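Local coordinates for Ketoacyl_synth_N domain-containing protein (PDB 6SMO), which probably acts as a 3-oxoacyl-[acyl-carrier-protein] synthase in lipid metabolism and is seen here with a bound polyketone chain, at residues S43-T48 against P215-E220; I352-F357 against L366-I371. One frame throughout, in Å; residues are numbered along the deposited sequence.

Contact 1 (S43-T48 against P215-E220); sequences SSIIRT and PGDFSE
F218 and R47 bury more surface than any other residues where S43-T48 runs beside P215-E220, and they show how a parallel pairing divides its work between backbone and side chains. The backbone of F218 is gripped twice: its N donates to I45 O at 3.0 Å, and its O accepts from R47 N at 2.8 Å, both nearly straight at about 170°. The two partners flank I46, the usual parallel pattern of one residue bonded to the two on either side of its opposite number. Beyond them, E220 N reaches R47 O only weakly. On the face that carries I46 and F218, the side chains cross obliquely, the methyl CD1 of I46 lying 3.6 Å from F218 CB and close to CG and CD2 of the ring. S44 CB meets CE2 farther along the ring, and helix 192-204 covers this face. The short strand 46-47 thereby lies along the start of strand 218-229, at a margin of the mixed sheet in this thiolase-clan fold. On the other face, R47 CD passes 3.5 Å from S219 OG; the arginine chain then bends, chi3 66° setting NE aside, and its guanidinium forms salt bridges with D16 and D311. Before the strands begin, polar side chains take over. S44 OG donates to G216 O at 2.7 Å, while D217 lies side by side with I45, OD1 accepting a weak bond from I45 N and touching CG1, each at 3.4 Å.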
loop_
_atom_site.group_PDB
_atom_site.type_symbol
_atom_site.label_atom_id
_atom_site.label_comp_id
_atom_site.label_asym_id
_atom_site.label_seq_id
_atom_site.Cartn_x
_atom_site.Cartn_y
_atom_site.Cartn_z
ATOM N N SER C 43 -2.109 -19.239 -24.711
ATOM C CA SER C 43 -2.548 -18.746 -26.047
ATOM C C SER C 43 -2.656 -17.214 -26.049
ATOM O O SER C 43 -2.246 -16.600 -27.055
ATOM C CB SER C 43 -3.848 -19.389 -26.459
ATOM O OG SER C 43 -4.194 -19.029 -27.789
ATOM N N SER C 44 -3.198 -16.628 -24.973
ATOM C CA SER C 44 -3.306 -15.160 -24.748
ATOM C C SER C 44 -1.912 -14.521 -24.776
ATOM O O SER C 44 -0.944 -15.200 -24.376
ATOM C CB SER C 44 -4.012 -14.863 -23.448
ATOM O OG SER C 44 -5.278 -15.504 -23.399
ATOM N N ILE C 45 -1.823 -13.261 -25.220
ATOM C CA ILE C 45 -0.548 -12.491 -25.356
ATOM C C ILE C 45 -0.640 -11.200 -24.531
ATOM O O ILE C 45 -1.768 -10.737 -24.272
ATOM C CB ILE C 45 -0.225 -12.194 -26.835
ATOM C CG1 ILE C 45 -1.397 -11.531 -27.564
ATOM C CG2 ILE C 45 0.236 -13.459 -27.546
ATOM C CD1 ILE C 45 -1.004 -10.805 -28.832
ATOM N N ILE C 46 0.517 -10.654 -24.141
ATOM C CA ILE C 46 0.658 -9.336 -23.451
ATOM C C ILE C 46 0.920 -8.270 -24.520
ATOM O O ILE C 46 2.000 -8.313 -25.140
ATOM C CB ILE C 46 1.788 -9.370 -22.397
ATOM C CG1 ILE C 46 1.709 -10.603 -21.490
ATOM C CG2 ILE C 46 1.812 -8.080 -21.590
ATOM C CD1 ILE C 46 0.379 -10.789 -20.797
ATOM N N ARG C 47 -0.036 -7.357 -24.727
ATOM C CA ARG C 47 0.067 -6.245 -25.710
ATOM C C ARG C 47 0.858 -5.090 -25.083
ATOM O O ARG C 47 0.387 -4.535 -24.070
ATOM C CB ARG C 47 -1.323 -5.778 -26.148
ATOM C CG ARG C 47 -2.084 -6.792 -26.989
ATOM C CD ARG C 47 -3.469 -6.293 -27.352
ATOM N NE ARG C 47 -3.422 -5.129 -28.228
ATOM C CZ ARG C 47 -4.471 -4.385 -28.571
ATOM N NH1 ARG C 47 -4.307 -3.349 -29.375
ATOM N NH2 ARG C 47 -5.679 -4.672 -28.113
ATOM N N THR C 48 2.011 -4.753 -25.669
ATOM C CA THR C 48 2.896 -3.633 -25.245
ATOM C C THR C 48 2.366 -2.320 -25.833
ATOM O O THR C 48 1.485 -2.382 -26.713
ATOM C CB THR C 48 4.347 -3.882 -25.674
ATOM O OG1 THR C 48 4.374 -4.052 -27.092
ATOM C CG2 THR C 48 4.957 -5.094 -25.005
ATOM N N PRO C 215 -12.383 -16.061 -24.045
ATOM C CA PRO C 215 -11.087 -15.890 -24.702
ATOM C C PRO C 215 -10.736 -14.400 -24.837
ATOM O O PRO C 215 -11.558 -13.654 -25.339
ATOM C CB PRO C 215 -11.268 -16.539 -26.086
ATOM C CG PRO C 215 -12.483 -17.432 -25.933
ATOM C CD PRO C 215 -13.360 -16.741 -24.910
ATOM N N GLY C 216 -9.546 -14.006 -24.375
ATOM C CA GLY C 216 -9.076 -12.608 -24.402
ATOM C C GLY C 216 -7.582 -12.494 -24.153
ATOM O O GLY C 216 -7.014 -13.401 -23.510
ATOM N N ASP C 217 -6.974 -11.413 -24.650
ATOM C CA ASP C 217 -5.540 -11.069 -24.457
ATOM C C ASP C 217 -5.405 -10.217 -23.188
ATOM O O ASP C 217 -6.425 -10.022 -22.494
ATOM C CB ASP C 217 -4.983 -10.347 -25.688
ATOM C CG ASP C 217 -5.049 -11.167 -26.965
ATOM O OD1 ASP C 217 -4.681 -12.358 -26.917
ATOM O OD2 ASP C 217 -5.469 -10.609 -27.998
ATOM N N PHE C 218 -4.186 -9.752 -22.892
ATOM C CA PHE C 218 -3.875 -8.784 -21.807
ATOM C C PHE C 218 -3.196 -7.551 -22.409
ATOM O O PHE C 218 -2.543 -7.675 -23.467
ATOM C CB PHE C 218 -2.973 -9.419 -20.745
ATOM C CG PHE C 218 -3.505 -10.695 -20.142
ATOM C CD1 PHE C 218 -4.300 -10.666 -19.007
ATOM C CD2 PHE C 218 -3.206 -11.925 -20.709
ATOM C CE1 PHE C 218 -4.788 -11.838 -18.453
ATOM C CE2 PHE C 218 -3.695 -13.098 -20.153
ATOM C CZ PHE C 218 -4.484 -13.053 -19.026
ATOM N N SER C 219 -3.357 -6.399 -21.760
ATOM C CA SER C 219 -2.722 -5.135 -22.209
ATOM C C SER C 219 -2.225 -4.364 -20.989
ATOM O O SER C 219 -2.936 -4.317 -19.991
ATOM C CB SER C 219 -3.676 -4.298 -22.991
ATOM O OG SER C 219 -4.148 -4.997 -24.123
ATOM N N GLU C 220 -1.044 -3.765 -21.089
ATOM C CA GLU C 220 -0.493 -2.953 -19.980
ATOM C C GLU C 220 -0.778 -1.477 -20.256
ATOM O O GLU C 220 -1.293 -1.151 -21.319
ATOM C CB GLU C 220 1.008 -3.192 -19.846
ATOM C CG GLU C 220 1.799 -2.779 -21.069
ATOM C CD GLU C 220 3.285 -3.041 -20.938
ATOM O OE1 GLU C 220 4.074 -2.441 -21.687
ATOM O OE2 GLU C 220 3.652 -3.870 -20.104
#

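Contact 2 (I352-F357 against L366-I371)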
loop_
_atom_site.group_PDB
_atom_site.type_symbol
_atom_site.label_atom_id
_atom_site.label_comp_id
_atom_site.label_asym_id
_atom_site.label_seq_id
_atom_site.Cartn_x
_atom_site.Cartn_y
_atom_site.Cartn_z
ATOM N N ILE C 352 -23.784 6.828 -17.368
ATOM C CA ILE C 352 -23.041 5.572 -17.690
ATOM C C ILE C 352 -22.626 4.909 -16.371
ATOM O O ILE C 352 -21.965 5.580 -15.553
ATOM C CB ILE C 352 -21.830 5.849 -18.605
ATOM C CG1 ILE C 352 -22.260 6.480 -19.933
ATOM C CG2 ILE C 352 -21.019 4.579 -18.824
ATOM C CD1 ILE C 352 -21.116 6.995 -20.775
ATOM N N ILE C 353 -23.012 3.643 -16.184
ATOM C CA ILE C 353 -22.686 2.814 -14.985
ATOM C C ILE C 353 -21.759 1.678 -15.428
ATOM O O ILE C 353 -22.154 0.904 -16.321
ATOM C CB ILE C 353 -23.975 2.298 -14.312
ATOM C CG1 ILE C 353 -24.799 3.454 -13.739
ATOM C CG2 ILE C 353 -23.664 1.255 -13.247
ATOM C CD1 ILE C 353 -26.268 3.150 -13.597
ATOM N N ILE C 354 -20.571 1.597 -14.821
ATOM C CA ILE C 354 -19.509 0.596 -15.139
ATOM C C ILE C 354 -19.448 -0.423 -13.998
ATOM O O ILE C 354 -19.471 0.006 -12.830
ATOM C CB ILE C 354 -18.152 1.296 -15.353
ATOM C CG1 ILE C 354 -18.257 2.433 -16.372
ATOM C CG2 ILE C 354 -17.078 0.290 -15.745
ATOM C CD1 ILE C 354 -17.385 3.619 -16.050
ATOM N N GLN C 355 -19.375 -1.715 -14.334
ATOM C CA GLN C 355 -19.272 -2.833 -13.358
ATOM C C GLN C 355 -17.979 -3.614 -13.614
ATOM O O GLN C 355 -17.620 -3.805 -14.793
ATOM C CB GLN C 355 -20.483 -3.762 -13.460
ATOM C CG GLN C 355 -20.615 -4.712 -12.277
ATOM C CD GLN C 355 -21.790 -5.648 -12.408
ATOM O OE1 GLN C 355 -22.677 -5.684 -11.557
ATOM N NE2 GLN C 355 -21.806 -6.420 -13.482
ATOM N N ARG C 356 -17.313 -4.031 -12.533
ATOM C CA ARG C 356 -16.159 -4.969 -12.546
ATOM C C ARG C 356 -16.279 -5.911 -11.345
ATOM O O ARG C 356 -16.900 -5.514 -10.341
ATOM C CB ARG C 356 -14.831 -4.206 -12.498
ATOM C CG ARG C 356 -14.271 -3.833 -13.863
ATOM C CD ARG C 356 -12.819 -4.245 -14.000
ATOM N NE ARG C 356 -12.674 -5.696 -14.038
ATOM C CZ ARG C 356 -11.523 -6.358 -13.938
ATOM N NH1 ARG C 356 -11.519 -7.680 -13.990
ATOM N NH2 ARG C 356 -10.382 -5.707 -13.780
ATOM N N PHE C 357 -15.713 -7.115 -11.451
ATOM C CA PHE C 357 -15.617 -8.086 -10.329
ATOM C C PHE C 357 -14.403 -9.000 -10.524
ATOM O O PHE C 357 -13.926 -9.162 -11.664
ATOM C CB PHE C 357 -16.924 -8.865 -10.157
ATOM C CG PHE C 357 -17.628 -9.305 -11.415
ATOM C CD1 PHE C 357 -17.235 -10.454 -12.085
ATOM C CD2 PHE C 357 -18.726 -8.606 -11.894
ATOM C CE1 PHE C 357 -17.903 -10.873 -13.225
ATOM C CE2 PHE C 357 -19.391 -9.026 -13.035
ATOM C CZ PHE C 357 -18.978 -10.158 -13.698
ATOM N N LEU C 366 -19.186 1.763 -10.492
ATOM C CA LEU C 366 -19.148 3.249 -10.427
ATOM C C LEU C 366 -20.264 3.817 -11.309
ATOM O O LEU C 366 -20.559 3.205 -12.357
ATOM C CB LEU C 366 -17.772 3.734 -10.896
ATOM C CG LEU C 366 -16.632 3.556 -9.894
ATOM C CD1 LEU C 366 -15.282 3.620 -10.591
ATOM C CD2 LEU C 366 -16.712 4.599 -8.789
ATOM N N SER C 367 -20.851 4.945 -10.893
ATOM C CA SER C 367 -21.942 5.662 -11.603
ATOM C C SER C 367 -21.477 7.077 -11.969
ATOM O O SER C 367 -21.106 7.831 -11.049
ATOM C CB SER C 367 -23.195 5.697 -10.766
ATOM O OG SER C 367 -24.219 6.437 -11.415
ATOM N N PHE C 368 -21.498 7.408 -13.265
ATOM C CA PHE C 368 -21.151 8.744 -13.820
ATOM C C PHE C 368 -22.375 9.320 -14.541
ATOM O O PHE C 368 -23.003 8.582 -15.325
ATOM C CB PHE C 368 -19.942 8.639 -14.753
ATOM C CG PHE C 368 -18.672 8.198 -14.074
ATOM C CD1 PHE C 368 -17.833 9.122 -13.468
ATOM C CD2 PHE C 368 -18.320 6.858 -14.028
ATOM C CE1 PHE C 368 -16.667 8.715 -12.838
ATOM C CE2 PHE C 368 -17.153 6.453 -13.397
ATOM C CZ PHE C 368 -16.330 7.381 -12.803
ATOM N N SER C 369 -22.695 10.591 -14.278
ATOM C CA SER C 369 -23.887 11.310 -14.807
ATOM C C SER C 369 -23.455 12.593 -15.527
ATOM O O SER C 369 -22.472 13.218 -15.085
ATOM C CB SER C 369 -24.867 11.601 -13.703
ATOM O OG SER C 369 -25.319 10.397 -13.102
ATOM N N ALA C 370 -24.184 12.968 -16.583
ATOM C CA ALA C 370 -23.874 14.103 -17.487
ATOM C C ALA C 370 -24.108 15.439 -16.771
ATOM O O ALA C 370 -24.822 15.451 -15.748
ATOM C CB ALA C 370 -24.708 14.005 -18.741
ATOM N N ILE C 371 -23.527 16.516 -17.315
ATOM C CA ILE C 371 -23.603 17.916 -16.796
ATOM C C ILE C 371 -22.895 17.970 -15.436
ATOM O O ILE C 371 -23.488 17.717 -14.387
ATOM C CB ILE C 371 -25.065 18.414 -16.722
ATOM C CG1 ILE C 371 -25.791 18.249 -18.061
ATOM C CG2 ILE C 371 -25.122 19.855 -16.230
ATOM C CD1 ILE C 371 -27.299 18.313 -17.962
ATOM O OXT ILE C 371 -21.703 18.269 -15.365
#
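The beta hairpin of strands 351-356 and 362-369 brings I352, I353 and I354 against F368, S367 and L366, and it offers a regular case of antiparallel pairing at 164° between strand directions. Two hydrogen-bonded pairs frame one non-hydrogen-bonded pair. At one end I352 N donates to F368 O at 2.8 Å, and F368 N returns the bond to I352 O at 3.0 Å. At the other, I354 and L366 exchange both backbone bonds, each 2.9 Å from N to O, that is, I354 N to L366 O and L366 N to I354 O. Between them I353 and S367 have their CA atoms 4.5 Å apart, and I353 CA approaches L366 O in a CH...O contact.

Side-chain contact is sparser than the backbone ladder. On the face shared by I352, I354, L366 and F368, the CD1 methyl of I354 approaches the phenylalanine ring at 3.9 Å from F368 CE2 and about as far from CD2. I352 O lies at the edge of the F368 ring, near the ring plane. Helix 319-329 packs on this face, reaching I352, I354 and F368. The opposite face has I353 CG1 beside S367 OG at 3.8 Å; that hydroxyl, anti to the serine N (chi1 177°), finds its main partner in T245 of strand 242-251. Strand 275-278 pairs in parallel with the edge of 351-356 that is turned from 362-369, while 242-251 pairs antiparallel with 362-369. A hairpin with a further strand along each edge and a helix on one face is consistent with the C-terminal half of a thiolase-type ketosynthase fold.

In the fold
Contact 1 and contact 2 reach the same mixed sheet from different places, their centres about 25 Å apart and their nearest atoms about 9 Å. The principle they illustrate is that sheet position shapes chemistry. Contact 2 is buried throughout: two neighbouring strands close in sequence, antiparallel, held by regular backbone pairs with largely apolar faces. Contact 1 is only partly buried and joins segments far apart in the chain; its parallel ladder is brief, and serine and aspartate side chains supplement it, while the arginine's charge is paired with D16 and D311. Each has a helix over one face, and neither touches another protein chain of the assembly.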